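PDB 2OO3: protein involved in catabolism of external DNA from Legionella pneumophila subsp. pneumophila, which probably methylates an adenine of 23S ribosomal RNA at N6, using S-adenosyl-L-methionine as the methyl donor. Local coordinates for residues Y39-S44 with P100-F105; L162-P167 with L193-Y198; S220-L225 with G239-N244. All coordinates share one frame; numbering follows the deposited sequence.

Interaction 1: residues Y39-S44 with P100-F105; sequences YLETHS and PGSPYF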
loop_
_atom_site.group_PDB
_atom_site.type_symbol
_atom_site.label_atom_id
_atom_site.label_comp_id
_atom_site.label_asym_id
_atom_site.label_seq_id
_atom_site.Cartn_x
_atom_site.Cartn_y
_atom_site.Cartn_z
ATOM N N TYR A 39 10.088 -1.292 -9.231
ATOM C CA TYR A 39 8.967 -1.380 -8.312
ATOM C C TYR A 39 9.051 -2.751 -7.646
ATOM O O TYR A 39 8.986 -3.772 -8.318
ATOM C CB TYR A 39 7.635 -1.211 -9.061
ATOM C CG TYR A 39 6.434 -1.463 -8.186
ATOM C CD1 TYR A 39 5.968 -0.462 -7.303
ATOM C CD2 TYR A 39 5.760 -2.686 -8.217
ATOM C CE1 TYR A 39 4.867 -0.684 -6.485
ATOM C CE2 TYR A 39 4.624 -2.915 -7.392
ATOM C CZ TYR A 39 4.207 -1.910 -6.536
ATOM O OH TYR A 39 3.113 -2.081 -5.717
ATOM N N LEU A 40 9.227 -2.752 -6.332
ATOM C CA LEU A 40 9.358 -4.002 -5.561
ATOM C C LEU A 40 8.227 -4.173 -4.539
ATOM O O LEU A 40 8.029 -3.291 -3.674
ATOM C CB LEU A 40 10.736 -4.035 -4.854
ATOM C CG LEU A 40 10.979 -5.136 -3.815
ATOM C CD1 LEU A 40 10.934 -6.505 -4.498
ATOM C CD2 LEU A 40 12.317 -4.905 -3.195
ATOM N N GLU A 41 7.491 -5.290 -4.632
ATOM C CA GLU A 41 6.554 -5.669 -3.589
ATOM C C GLU A 41 7.051 -6.858 -2.828
ATOM O O GLU A 41 7.380 -7.887 -3.418
ATOM C CB GLU A 41 5.164 -5.986 -4.137
ATOM C CG GLU A 41 4.340 -4.783 -4.508
ATOM C CD GLU A 41 2.960 -5.196 -5.022
ATOM O OE1 GLU A 41 2.334 -4.462 -5.816
ATOM O OE2 GLU A 41 2.523 -6.291 -4.627
ATOM N N THR A 42 7.072 -6.739 -1.502
ATOM C CA THR A 42 7.554 -7.822 -0.629
ATOM C C THR A 42 6.446 -8.875 -0.360
ATOM O O THR A 42 6.732 -10.036 -0.102
ATOM C CB THR A 42 8.046 -7.227 0.740
ATOM O OG1 THR A 42 7.053 -6.312 1.223
ATOM C CG2 THR A 42 9.355 -6.416 0.596
ATOM N N HIS A 43 5.179 -8.472 -0.398
ATOM C CA HIS A 43 4.068 -9.377 -0.066
ATOM C C HIS A 43 2.964 -9.140 -1.114
ATOM O O HIS A 43 1.976 -8.410 -0.834
ATOM C CB HIS A 43 3.467 -9.068 1.319
ATOM C CG HIS A 43 4.409 -9.187 2.482
ATOM N ND1 HIS A 43 5.344 -8.223 2.788
ATOM C CD2 HIS A 43 4.502 -10.123 3.461
ATOM C CE1 HIS A 43 6.001 -8.575 3.887
ATOM N NE2 HIS A 43 5.517 -9.730 4.310
ATOM N N SER A 44 3.100 -9.712 -2.311
ATOM C CA SER A 44 2.179 -9.393 -3.405
ATOM C C SER A 44 0.781 -10.029 -3.358
ATOM O O SER A 44 -0.141 -9.535 -4.015
ATOM C CB SER A 44 2.834 -9.714 -4.751
ATOM O OG SER A 44 4.064 -9.036 -4.835
ATOM N N PRO A 100 -8.968 -5.232 -7.131
ATOM C CA PRO A 100 -7.569 -5.466 -7.510
ATOM C C PRO A 100 -6.625 -5.473 -6.316
ATOM O O PRO A 100 -6.860 -4.775 -5.316
ATOM C CB PRO A 100 -7.241 -4.295 -8.448
ATOM C CG PRO A 100 -8.398 -3.365 -8.426
ATOM C CD PRO A 100 -9.399 -3.852 -7.404
ATOM N N GLY A 101 -5.572 -6.272 -6.399
ATOM C CA GLY A 101 -4.531 -6.210 -5.383
ATOM C C GLY A 101 -3.534 -5.161 -5.827
ATOM O O GLY A 101 -3.617 -4.684 -6.960
ATOM N N SER A 102 -2.585 -4.813 -4.960
ATOM C CA SER A 102 -1.572 -3.823 -5.273
ATOM C C SER A 102 -0.820 -4.082 -6.593
ATOM O O SER A 102 -0.580 -3.130 -7.365
ATOM C CB SER A 102 -0.623 -3.599 -4.067
ATOM O OG SER A 102 0.145 -4.760 -3.835
ATOM N N PRO A 103 -0.493 -5.349 -6.912
ATOM C CA PRO A 103 0.179 -5.536 -8.223
ATOM C C PRO A 103 -0.672 -5.089 -9.432
ATOM O O PRO A 103 -0.119 -4.573 -10.379
ATOM C CB PRO A 103 0.376 -7.069 -8.291
ATOM C CG PRO A 103 0.407 -7.504 -6.894
ATOM C CD PRO A 103 -0.654 -6.654 -6.223
ATOM N N TYR A 104 -1.994 -5.281 -9.369
ATOM C CA TYR A 104 -2.904 -4.849 -10.433
ATOM C C TYR A 104 -2.940 -3.322 -10.555
ATOM O O TYR A 104 -2.936 -2.785 -11.671
ATOM C CB TYR A 104 -4.311 -5.446 -10.212
ATOM C CG TYR A 104 -5.177 -5.410 -11.449
ATOM C CD1 TYR A 104 -5.264 -6.526 -12.293
ATOM C CD2 TYR A 104 -5.937 -4.286 -11.759
ATOM C CE1 TYR A 104 -6.040 -6.498 -13.469
ATOM C CE2 TYR A 104 -6.764 -4.265 -12.920
ATOM C CZ TYR A 104 -6.788 -5.371 -13.759
ATOM O OH TYR A 104 -7.576 -5.361 -14.884
ATOM N N PHE A 105 -2.921 -2.601 -9.436
ATOM C CA PHE A 105 -2.721 -1.140 -9.519
ATOM C C PHE A 105 -1.381 -0.765 -10.174
ATOM O O PHE A 105 -1.321 0.127 -11.065
ATOM C CB PHE A 105 -2.853 -0.500 -8.117
ATOM C CG PHE A 105 -4.264 -0.560 -7.553
ATOM C CD1 PHE A 105 -5.253 0.339 -7.999
ATOM C CD2 PHE A 105 -4.597 -1.484 -6.579
ATOM C CE1 PHE A 105 -6.566 0.287 -7.472
ATOM C CE2 PHE A 105 -5.910 -1.535 -6.035
ATOM C CZ PHE A 105 -6.882 -0.657 -6.498
HETATM O O HOH W 1 1.836 -5.712 -1.975
#
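The flat group at the middle of this contact is the carboxylate of E41, and S102 and P103 pack around it. On one face stands S102 OG, above the plane and almost evenly spaced from the two oxygens: E41 OE2 lies 2.9 Å from S102 OG, and E41 OE1 is 3.0 Å from the same hydroxyl. P103 comes up in front of the two oxygens, close to their plane, its CG 3.3 Å from E41 OE2. The pyrrolidine crosses the glutamate chain at about a right angle. P103 N has no hydrogen to offer, so its approach to OE1 is packing alone. At the edge, Y39 donates from OH to E41 OE1, a short bond of 2.5 Å on the anti side of the carboxylate, 19° out of its plane; that oxygen in turn lies in the plane of the tyrosine ring. The glutamate chain is extended beyond CG (chi2 -179°), which carries CD away from the strand toward the start of the helix. S44 adds its backbone to the packing, with S44 O 3.6 Å from P103 CG. One water ties the two segments together: it donates to H43 O at 2.9 Å and lies 2.7 Å from S102 OG. H43 and S102 are both predicted to bind S-adenosyl-L-methionine, which places E41 directly behind the probable cofactor pocket. Strand 38-41 is the first strand of a Rossmann-like methyltransferase sheet, and the loop after it is where such enzymes commonly meet the cofactor. G101 occupies the N-cap of helix 102-109, whose first turn rests on this strand end. Strand 115-119 closes one flank, with L118 touching E41, S44 and P103, while F164 of strand 161-165 packs against Y39 and S102.

Interaction 2: residues L162-P167 with L193-Y198; sequences LIFIDP and LYCVWY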
loop_
_atom_site.group_PDB
_atom_site.type_symbol
_atom_site.label_atom_id
_atom_site.label_comp_id
_atom_site.label_asym_id
_atom_site.label_seq_id
_atom_site.Cartn_x
_atom_site.Cartn_y
_atom_site.Cartn_z
ATOM N N LEU A 162 10.567 2.269 -5.956
ATOM C CA LEU A 162 9.453 2.277 -5.005
ATOM C C LEU A 162 9.334 0.871 -4.376
ATOM O O LEU A 162 9.175 -0.146 -5.072
ATOM C CB LEU A 162 8.169 2.695 -5.709
ATOM C CG LEU A 162 6.879 2.502 -4.894
ATOM C CD1 LEU A 162 6.973 3.223 -3.538
ATOM C CD2 LEU A 162 5.671 2.960 -5.726
ATOM N N ILE A 163 9.475 0.807 -3.054
ATOM C CA ILE A 163 9.440 -0.464 -2.345
ATOM C C ILE A 163 8.158 -0.426 -1.506
ATOM O O ILE A 163 8.022 0.398 -0.608
ATOM C CB ILE A 163 10.711 -0.668 -1.478
ATOM C CG1 ILE A 163 12.004 -0.640 -2.348
ATOM C CG2 ILE A 163 10.672 -2.023 -0.814
ATOM C CD1 ILE A 163 12.725 0.741 -2.376
ATOM N N PHE A 164 7.214 -1.282 -1.852
ATOM C CA PHE A 164 5.879 -1.274 -1.259
ATOM C C PHE A 164 5.740 -2.530 -0.443
ATOM O O PHE A 164 5.742 -3.629 -0.979
ATOM C CB PHE A 164 4.780 -1.213 -2.354
ATOM C CG PHE A 164 3.388 -1.001 -1.822
ATOM C CD1 PHE A 164 2.979 0.265 -1.325
ATOM C CD2 PHE A 164 2.474 -2.038 -1.840
ATOM C CE1 PHE A 164 1.667 0.453 -0.834
ATOM C CE2 PHE A 164 1.162 -1.861 -1.338
ATOM C CZ PHE A 164 0.761 -0.619 -0.843
ATOM N N ILE A 165 5.644 -2.338 0.874
ATOM C CA ILE A 165 5.692 -3.427 1.848
ATOM C C ILE A 165 4.374 -3.589 2.578
ATOM O O ILE A 165 3.977 -2.713 3.358
ATOM C CB ILE A 165 6.840 -3.153 2.855
ATOM C CG1 ILE A 165 8.160 -2.982 2.077
ATOM C CG2 ILE A 165 6.949 -4.302 3.846
ATOM C CD1 ILE A 165 9.282 -2.331 2.834
ATOM N N ASP A 166 3.687 -4.704 2.320
ATOM C CA ASP A 166 2.356 -4.925 2.885
ATOM C C ASP A 166 2.282 -6.222 3.702
ATOM O O ASP A 166 1.635 -7.170 3.290
ATOM C CB ASP A 166 1.318 -4.892 1.754
ATOM C CG ASP A 166 -0.119 -4.943 2.251
ATOM O OD1 ASP A 166 -0.388 -4.639 3.458
ATOM O OD2 ASP A 166 -0.979 -5.302 1.406
ATOM N N PRO A 167 2.919 -6.257 4.893
ATOM C CA PRO A 167 2.930 -7.509 5.679
ATOM C C PRO A 167 1.576 -7.834 6.261
ATOM O O PRO A 167 0.760 -6.922 6.424
ATOM C CB PRO A 167 3.931 -7.219 6.825
ATOM C CG PRO A 167 4.623 -5.906 6.435
ATOM C CD PRO A 167 3.640 -5.169 5.582
ATOM N N LEU A 193 12.183 5.108 -2.322
ATOM C CA LEU A 193 10.911 5.500 -1.695
ATOM C C LEU A 193 10.373 4.227 -1.057
ATOM O O LEU A 193 10.058 3.272 -1.777
ATOM C CB LEU A 193 9.941 6.054 -2.745
ATOM C CG LEU A 193 8.793 6.942 -2.212
ATOM C CD1 LEU A 193 8.002 7.551 -3.354
ATOM C CD2 LEU A 193 7.865 6.189 -1.281
ATOM N N TYR A 194 10.370 4.177 0.274
ATOM C CA TYR A 194 9.877 3.023 1.035
ATOM C C TYR A 194 8.474 3.320 1.606
ATOM O O TYR A 194 8.258 4.366 2.211
ATOM C CB TYR A 194 10.849 2.687 2.188
ATOM C CG TYR A 194 12.243 2.293 1.693
ATOM C CD1 TYR A 194 12.577 0.955 1.464
ATOM C CD2 TYR A 194 13.223 3.264 1.429
ATOM C CE1 TYR A 194 13.851 0.591 1.000
ATOM C CE2 TYR A 194 14.524 2.890 0.955
ATOM C CZ TYR A 194 14.809 1.559 0.748
ATOM O OH TYR A 194 16.065 1.185 0.281
ATOM N N CYS A 195 7.529 2.417 1.383
ATOM C CA CYS A 195 6.184 2.582 1.895
ATOM C C CYS A 195 5.769 1.289 2.589
ATOM O O CYS A 195 5.600 0.253 1.948
ATOM C CB CYS A 195 5.215 2.872 0.756
ATOM S SG CYS A 195 3.535 3.134 1.311
ATOM N N VAL A 196 5.587 1.343 3.901
ATOM C CA VAL A 196 5.177 0.133 4.638
ATOM C C VAL A 196 3.826 0.382 5.326
ATOM O O VAL A 196 3.640 1.413 5.993
ATOM C CB VAL A 196 6.271 -0.331 5.639
ATOM C CG1 VAL A 196 6.621 0.770 6.633
ATOM C CG2 VAL A 196 5.880 -1.649 6.377
ATOM N N TRP A 197 2.893 -0.542 5.101
ATOM C CA TRP A 197 1.585 -0.543 5.743
ATOM C C TRP A 197 1.720 -1.241 7.102
ATOM O O TRP A 197 2.441 -2.260 7.224
ATOM C CB TRP A 197 0.569 -1.308 4.856
ATOM C CG TRP A 197 -0.801 -1.390 5.498
ATOM C CD1 TRP A 197 -1.780 -0.404 5.508
ATOM C CD2 TRP A 197 -1.295 -2.466 6.303
ATOM N NE1 TRP A 197 -2.857 -0.831 6.260
ATOM C CE2 TRP A 197 -2.590 -2.093 6.750
ATOM C CE3 TRP A 197 -0.756 -3.698 6.715
ATOM C CZ2 TRP A 197 -3.354 -2.914 7.582
ATOM C CZ3 TRP A 197 -1.531 -4.536 7.507
ATOM C CH2 TRP A 197 -2.828 -4.147 7.921
ATOM N N TYR A 198 0.962 -0.768 8.100
ATOM C CA TYR A 198 0.900 -1.448 9.398
ATOM C C TYR A 198 -0.499 -1.319 9.998
ATOM O O TYR A 198 -1.205 -0.328 9.717
ATOM C CB TYR A 198 1.950 -0.860 10.349
ATOM C CG TYR A 198 1.768 0.614 10.643
ATOM C CD1 TYR A 198 0.989 1.041 11.715
ATOM C CD2 TYR A 198 2.398 1.592 9.850
ATOM C CE1 TYR A 198 0.829 2.414 11.998
ATOM C CE2 TYR A 198 2.258 2.933 10.121
ATOM C CZ TYR A 198 1.468 3.342 11.188
ATOM O OH TYR A 198 1.337 4.683 11.431
#
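I163 and Y194 pack closely, with I163 CD1 3.6 Å from Y194 CE1, nearer than the other apolar pairs come. They lie side by side, pointing the same way, and I163 CD1 sits over one face of the tyrosine ring, displaced toward its rim, in a CH-pi contact 3.9 Å from the Y194 ring centroid. A second torsion of 97°, off the usual staggered values, turns I163 CD1 over the ring. On the same face of the sheet the next pair crosses obliquely, with I165 CG2 3.8 Å from V196 CG2. The opposite face carries L162 against L193, then F164 beside C195. In this last pair C195 SG meets F164 CD1 and CE1, both at 3.9 Å, a sulfur-aromatic contact oblique to the ring. Between the faces run four nearly straight backbone bonds, from I163 N to L193 O, C195 N to I163 O, I165 N to C195 O and W197 N to I165 O. The strands are parallel neighbours, 9° apart in direction, joined by helix 174-188 in a beta-alpha-beta crossover of the Rossmann-like core; I178 of that helix covers V196 and P167. The ladder ends where the chain enters the sequence DPSY, which resembles the (D/N)PP(Y/F/W) motif of N6-adenine methyltransferases. Beyond it lies the side nearer solvent, where D166 is partly exposed although individual contacts stay close. Its OD1 comes within 3.4 Å of W197 CE3, the carboxylate standing nearly upright to the indole at 83°. P167 O meets the indole edge near its plane, 3.5 Å from W197 CZ3. D166, the predicted proton acceptor, forms a salt bridge through OD1 with K19, and the same lysine makes a cation-pi contact with W197.

Interaction 3: residues S220-L225 with G239-N244; sequences SVRIEL and GLWIIN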
loop_
_atom_site.group_PDB
_atom_site.type_symbol
_atom_site.label_atom_id
_atom_site.label_comp_id
_atom_site.label_asym_id
_atom_site.label_seq_id
_atom_site.Cartn_x
_atom_site.Cartn_y
_atom_site.Cartn_z
ATOM N N SER A 220 10.532 11.472 6.582
ATOM C CA SER A 220 9.496 10.440 6.702
ATOM C C SER A 220 8.133 11.093 6.904
ATOM O O SER A 220 8.043 12.250 7.358
ATOM C CB SER A 220 9.822 9.564 7.919
ATOM O OG SER A 220 9.698 10.332 9.118
ATOM N N VAL A 221 7.075 10.383 6.540
ATOM C CA VAL A 221 5.740 10.791 6.927
ATOM C C VAL A 221 4.996 9.553 7.407
ATOM O O VAL A 221 5.179 8.434 6.868
ATOM C CB VAL A 221 4.994 11.617 5.817
ATOM C CG1 VAL A 221 4.742 10.780 4.539
ATOM C CG2 VAL A 221 3.667 12.139 6.338
ATOM N N ARG A 222 4.207 9.737 8.458
ATOM C CA ARG A 222 3.370 8.676 8.971
ATOM C C ARG A 222 1.937 9.126 8.775
ATOM O O ARG A 222 1.614 10.271 9.100
ATOM C CB ARG A 222 3.672 8.474 10.460
ATOM C CG ARG A 222 2.471 7.944 11.206
ATOM C CD ARG A 222 2.832 7.289 12.493
ATOM N NE ARG A 222 3.084 8.210 13.578
ATOM C CZ ARG A 222 2.502 8.125 14.788
ATOM N NH1 ARG A 222 1.598 7.182 15.078
ATOM N NH2 ARG A 222 2.829 8.997 15.725
ATOM N N ILE A 223 1.096 8.272 8.186
ATOM C CA ILE A 223 -0.318 8.568 8.052
ATOM C C ILE A 223 -1.130 7.448 8.721
ATOM O O ILE A 223 -0.728 6.275 8.697
ATOM C CB ILE A 223 -0.704 8.775 6.572
ATOM C CG1 ILE A 223 -0.553 7.464 5.789
ATOM C CG2 ILE A 223 0.179 9.898 5.963
ATOM C CD1 ILE A 223 -1.155 7.513 4.344
ATOM N N GLU A 224 -2.230 7.804 9.388
ATOM C CA GLU A 224 -3.046 6.781 10.034
ATOM C C GLU A 224 -4.503 7.144 9.871
ATOM O O GLU A 224 -4.832 8.309 9.733
ATOM C CB GLU A 224 -2.714 6.620 11.528
ATOM C CG GLU A 224 -1.305 6.143 11.786
ATOM C CD GLU A 224 -1.037 5.781 13.250
ATOM O OE1 GLU A 224 -1.939 6.000 14.104
ATOM O OE2 GLU A 224 0.079 5.302 13.529
ATOM N N LEU A 225 -5.343 6.122 9.873
ATOM C CA LEU A 225 -6.784 6.246 9.734
ATOM C C LEU A 225 -7.358 5.375 10.837
ATOM O O LEU A 225 -7.032 4.198 10.932
ATOM C CB LEU A 225 -7.198 5.714 8.347
ATOM C CG LEU A 225 -8.672 5.674 7.950
ATOM C CD1 LEU A 225 -9.278 7.063 7.901
ATOM C CD2 LEU A 225 -8.849 4.994 6.588
ATOM N N GLY A 239 -2.135 2.270 9.371
ATOM C CA GLY A 239 -1.333 3.405 8.911
ATOM C C GLY A 239 -0.346 3.034 7.853
ATOM O O GLY A 239 -0.207 1.841 7.512
ATOM N N LEU A 240 0.307 4.050 7.294
ATOM C CA LEU A 240 1.494 3.807 6.439
ATOM C C LEU A 240 2.638 4.736 6.834
ATOM O O LEU A 240 2.419 5.878 7.233
ATOM C CB LEU A 240 1.174 3.903 4.927
ATOM C CG LEU A 240 0.094 2.919 4.426
ATOM C CD1 LEU A 240 -1.270 3.615 4.262
ATOM C CD2 LEU A 240 0.497 2.301 3.106
ATOM N N TRP A 241 3.848 4.195 6.770
ATOM C CA TRP A 241 5.060 4.924 7.064
ATOM C C TRP A 241 5.830 5.034 5.752
ATOM O O TRP A 241 6.105 4.017 5.111
ATOM C CB TRP A 241 5.882 4.176 8.125
ATOM C CG TRP A 241 7.073 5.001 8.560
ATOM C CD1 TRP A 241 8.213 5.237 7.853
ATOM C CD2 TRP A 241 7.202 5.715 9.783
ATOM N NE1 TRP A 241 9.064 6.052 8.567
ATOM C CE2 TRP A 241 8.459 6.366 9.756
ATOM C CE3 TRP A 241 6.373 5.873 10.910
ATOM C CZ2 TRP A 241 8.916 7.172 10.818
ATOM C CZ3 TRP A 241 6.841 6.682 11.986
ATOM C CH2 TRP A 241 8.087 7.328 11.910
ATOM N N ILE A 242 6.134 6.262 5.335
ATOM C CA ILE A 242 6.786 6.480 4.045
ATOM C C ILE A 242 8.098 7.196 4.275
ATOM O O ILE A 242 8.133 8.215 4.966
ATOM C CB ILE A 242 5.874 7.278 3.032
ATOM C CG1 ILE A 242 4.576 6.494 2.764
ATOM C CG2 ILE A 242 6.621 7.502 1.711
ATOM C CD1 ILE A 242 3.440 7.281 2.216
ATOM N N ILE A 243 9.169 6.606 3.766
ATOM C CA ILE A 243 10.488 7.234 3.747
ATOM C C ILE A 243 10.729 7.820 2.362
ATOM O O ILE A 243 10.479 7.166 1.343
ATOM C CB ILE A 243 11.587 6.221 4.057
ATOM C CG1 ILE A 243 11.340 5.606 5.455
ATOM C CG2 ILE A 243 13.003 6.881 3.985
ATOM C CD1 ILE A 243 12.234 4.359 5.787
ATOM N N ASN A 244 11.200 9.061 2.349
ATOM C CA ASN A 244 11.382 9.849 1.135
ATOM C C ASN A 244 10.065 10.123 0.419
ATOM O O ASN A 244 9.940 9.892 -0.786
ATOM C CB ASN A 244 12.433 9.173 0.248
ATOM C CG ASN A 244 13.814 9.177 0.918
ATOM O OD1 ASN A 244 14.186 10.151 1.595
ATOM N ND2 ASN A 244 14.563 8.097 0.750
#
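W241 lies across two residues of the partner strand, its indole spanning S220 and R222. S220 lies by the NE1, CE2 and CZ2 side, its CB 3.7 Å from W241 NE1; R222 lies by CE3 and CZ3, its CB 3.8 Å from W241 CE3. The arginine crosses the indole on a slant, and its guanidinium plane is tilted only 22° from the ring. Its chain bends at chi3 (80°), which swings NE away from the run of the chain. R222 NH1 then reaches E224 OE2 at 2.9 Å in a salt bridge along its own strand: the acceptor lies in the guanidinium plane, while the donor stands above the carboxylate plane. E224 OE2 is also hydrogen-bonded to Y198 OH. G239, with no side chain, lets the backbones close in, its CA 3.9 Å from E224 CA. On the other face V221 and I242 lie side by side, pointing the same way, and I223 crosses L240, CD1 to CD1 at 3.9 Å. Two hydrogen-bonded pairs, V221 with I242 and I223 with L240, hold the antiparallel ladder of a beta hairpin, the strands 172° apart in direction. Strand 193-200 flanks strand 237-243, and strand 270-275 flanks strand 220-226, its E274 also bridging to R222. Helix 203-216 packs on the W241 face through L210 and M213; helices 14-30 and 249-263 cover the aliphatic one.

In the fold
All three contacts reach one mixed sheet with the class I methyltransferase order 3-2-1-4-5-7-6 plus an eighth edge strand. Interactions 1 and 2, centres about 10 Å apart, join where strands 38-41 and 161-165 pair: L40 O is 2.8 Å from F164 N, and H43 CB packs 3.3 Å from D166 O, bringing together predicted cofactor-binding residues. Interactions 2 and 3, centres about 9 Å apart, meet through Y198, whose OH is 2.5 Å from E224 OE2 and whose O is 2.8 Å from G239 N. Interactions 1 and 3 do not touch; their centres lie about 18 Å apart. The hairpin is farther from the predicted catalytic D166, its L240 side chain about 7 Å away.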